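Local coordinates for putative acyl-[acyl-carrier-protein]--UDP-N-acetylglucosamine O-acyltransferase (Bacteroides fragilis, PDB 4R36) that probably transfers an acyl group from acyl carrier protein to UDP-N-acetylglucosamine, at residues E226-H229 with N230-I234. Numbering follows the deposited sequence.
Sequences ENIH and NAYRI
His229 and Arg233, one turn apart on the alpha-helix 222-237, stack face to face: the guanidinium lies flat on the imidazole, centres 3.4 Å apart and planes at 19°. The overlap is offset, with Arg233 CZ toward the rim of the ring and Arg233 NH2 over its face, 2.9 Å from His229 NE2; the angle there is too poor for a hydrogen bond, so the evidence supports stacking alone. Arg233 turns back toward His229 through chi1 (-67°, CG anti to the carbonyl carbon), and its extended run from CG to NE supplies the reach, while Arg233 N donates to His229 O at 2.9 Å.

The edge of the guanidinium is used separately. Arg233 NH1 forms a salt bridge with Glu226 OE2 at 3.1 Å, in the guanidinium plane but from above the carboxylate plane. The flat stack and this in-plane partner would together limit rotation of the guanidinium.

On the buried side of this helix, part of the C-terminal helical domain that follows the left-handed beta-helix, Ile228 and Tyr232 lie alongside each other, Ile228 CG2 4.0 Å from Tyr232 CD2, and both touch Ile210 of strand 206-210; Tyr232 OH is hydrogen-bonded to Pro196 O. Asn230 N donates to Glu226 O (2.9 Å, 165°). Asn230 ND2, finally, donates to a water at 2.7 Å that in turn donates to Asn227 OD1.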
ATOM      1  N   GLU A 226      32.909   7.357  12.914  1.00 25.95           N
ATOM      2  CA  GLU A 226      33.767   6.210  13.077  1.00 28.41           C
ATOM      3  C   GLU A 226      33.502   5.507  14.433  1.00 25.41           C
ATOM      4  O   GLU A 226      33.522   4.265  14.489  1.00 21.30           O
ATOM      5  CB  GLU A 226      35.223   6.615  12.978  1.00 32.66           C
ATOM      6  CG  GLU A 226      36.186   5.430  13.059  1.00 39.98           C
ATOM      7  CD  GLU A 226      36.006   4.401  11.902  1.00 49.93           C
ATOM      8  OE1 GLU A 226      35.419   4.754  10.845  1.00 51.99           O
ATOM      9  OE2 GLU A 226      36.398   3.220  12.069  1.00 56.39           O
ATOM     10  N   ASN A 227      33.238   6.270  15.497  1.00 21.99           N
ATOM     11  CA  ASN A 227      32.934   5.662  16.776  1.00 22.83           C
ATOM     12  C   ASN A 227      31.635   4.847  16.740  1.00 20.76           C
ATOM     13  O   ASN A 227      31.557   3.776  17.337  1.00 19.31           O
ATOM     14  CB  ASN A 227      32.912   6.730  17.901  1.00 23.67           C
ATOM     15  CG  ASN A 227      34.315   7.391  18.141  1.00 25.07           C
ATOM     16  OD1 ASN A 227      35.349   6.851  17.737  1.00 23.97           O
ATOM     17  ND2 ASN A 227      34.327   8.548  18.776  1.00 24.48           N
ATOM     18  N   ILE A 228      30.639   5.406  16.069  1.00 20.09           N
ATOM     19  CA  ILE A 228      29.360   4.739  15.930  1.00 19.08           C
ATOM     20  C   ILE A 228      29.612   3.435  15.165  1.00 19.77           C
ATOM     21  O   ILE A 228      29.098   2.353  15.522  1.00 14.94           O
ATOM     22  CB  ILE A 228      28.342   5.651  15.213  1.00 19.39           C
ATOM     23  CG1 ILE A 228      27.949   6.801  16.137  1.00 20.20           C
ATOM     24  CG2 ILE A 228      27.098   4.871  14.730  1.00 18.23           C
ATOM     25  CD1 ILE A 228      27.219   7.929  15.455  1.00 22.96           C
ATOM     26  N   HIS A 229      30.435   3.537  14.124  1.00 21.68           N
ATOM     27  CA  HIS A 229      30.707   2.359  13.316  1.00 24.81           C
ATOM     28  C   HIS A 229      31.382   1.281  14.131  1.00 21.01           C
ATOM     29  O   HIS A 229      30.997   0.101  14.109  1.00 18.24           O
ATOM     30  CB  HIS A 229      31.567   2.760  12.071  1.00 31.91           C
ATOM     31  CG  HIS A 229      31.397   1.811  10.946  1.00 44.97           C
ATOM     32  ND1 HIS A 229      31.359   2.200   9.630  1.00 58.56           N
ATOM     33  CD2 HIS A 229      31.104   0.487  10.959  1.00 52.98           C
ATOM     34  CE1 HIS A 229      31.158   1.136   8.871  1.00 61.42           C
ATOM     35  NE2 HIS A 229      30.998   0.084   9.657  1.00 55.50           N
ATOM     36  N   ASN A 230      32.371   1.683  14.918  1.00 18.78           N
ATOM     37  CA  ASN A 230      33.040   0.774  15.821  1.00 21.04           C
ATOM     38  C   ASN A 230      32.162   0.172  16.887  1.00 20.40           C
ATOM     39  O   ASN A 230      32.274  -1.029  17.152  1.00 18.00           O
ATOM     40  CB  ASN A 230      34.281   1.424  16.422  1.00 24.16           C
ATOM     41  CG  ASN A 230      35.405   1.536  15.386  1.00 29.56           C
ATOM     42  OD1 ASN A 230      35.446   0.754  14.428  1.00 32.68           O
ATOM     43  ND2 ASN A 230      36.254   2.543  15.518  1.00 34.93           N
ATOM     44  N   ALA A 231      31.233   0.952  17.449  1.00 17.58           N
ATOM     45  CA  ALA A 231      30.298   0.342  18.393  1.00 17.09           C
ATOM     46  C   ALA A 231      29.477  -0.789  17.720  1.00 16.37           C
ATOM     47  O   ALA A 231      29.304  -1.869  18.288  1.00 17.14           O
ATOM     48  CB  ALA A 231      29.378   1.395  18.982  1.00 18.32           C
ATOM     49  N   TYR A 232      29.007  -0.549  16.499  1.00 16.78           N
ATOM     50  CA  TYR A 232      28.232  -1.583  15.821  1.00 16.98           C
ATOM     51  C   TYR A 232      29.000  -2.760  15.295  1.00 16.61           C
ATOM     52  O   TYR A 232      28.449  -3.860  15.202  1.00 17.27           O
ATOM     53  CB  TYR A 232      27.313  -0.978  14.769  1.00 17.20           C
ATOM     54  CG  TYR A 232      26.105  -0.328  15.399  1.00 14.95           C
ATOM     55  CD1 TYR A 232      25.145  -1.081  16.021  1.00 15.11           C
ATOM     56  CD2 TYR A 232      25.926   1.066  15.358  1.00 13.86           C
ATOM     57  CE1 TYR A 232      24.061  -0.482  16.683  1.00 15.01           C
ATOM     58  CE2 TYR A 232      24.816   1.679  15.930  1.00 13.40           C
ATOM     59  CZ  TYR A 232      23.864   0.888  16.580  1.00 15.25           C
ATOM     60  OH  TYR A 232      22.734   1.399  17.169  1.00 15.46           O
ATOM     61  N   ARG A 233      30.267  -2.575  14.994  1.00 18.40           N
ATOM     62  CA  ARG A 233      31.181  -3.739  14.776  1.00 20.25           C
ATOM     63  C   ARG A 233      31.287  -4.593  15.980  1.00 18.17           C
ATOM     64  O   ARG A 233      31.253  -5.785  15.889  1.00 20.67           O
ATOM     65  CB  ARG A 233      32.601  -3.337  14.324  1.00 23.37           C
ATOM     66  CG  ARG A 233      32.659  -2.738  12.976  1.00 29.96           C
ATOM     67  CD  ARG A 233      34.072  -2.274  12.529  1.00 33.38           C
ATOM     68  NE  ARG A 233      33.868  -1.485  11.311  1.00 39.30           N
ATOM     69  CZ  ARG A 233      34.172  -0.200  11.104  1.00 48.00           C
ATOM     70  NH1 ARG A 233      34.781   0.537  12.029  1.00 56.01           N
ATOM     71  NH2 ARG A 233      33.879   0.354   9.922  1.00 55.28           N
ATOM     72  N   ILE A 234      31.401  -3.990  17.162  1.00 19.28           N
ATOM     73  CA  ILE A 234      31.396  -4.732  18.377  1.00 18.53           C
ATOM     74  C   ILE A 234      30.060  -5.424  18.585  1.00 18.98           C
ATOM     75  O   ILE A 234      30.025  -6.555  18.991  1.00 20.55           O
ATOM     76  CB  ILE A 234      31.726  -3.845  19.601  1.00 18.97           C
ATOM     77  CG1 ILE A 234      33.200  -3.436  19.548  1.00 22.29           C
ATOM     78  CG2 ILE A 234      31.429  -4.581  20.915  1.00 22.38           C
ATOM     79  CD1 ILE A 234      33.521  -2.225  20.414  1.00 21.20           C
TER
HETATM   80  O   HOH W   1      35.990   4.230  17.642  1.00 28.12           O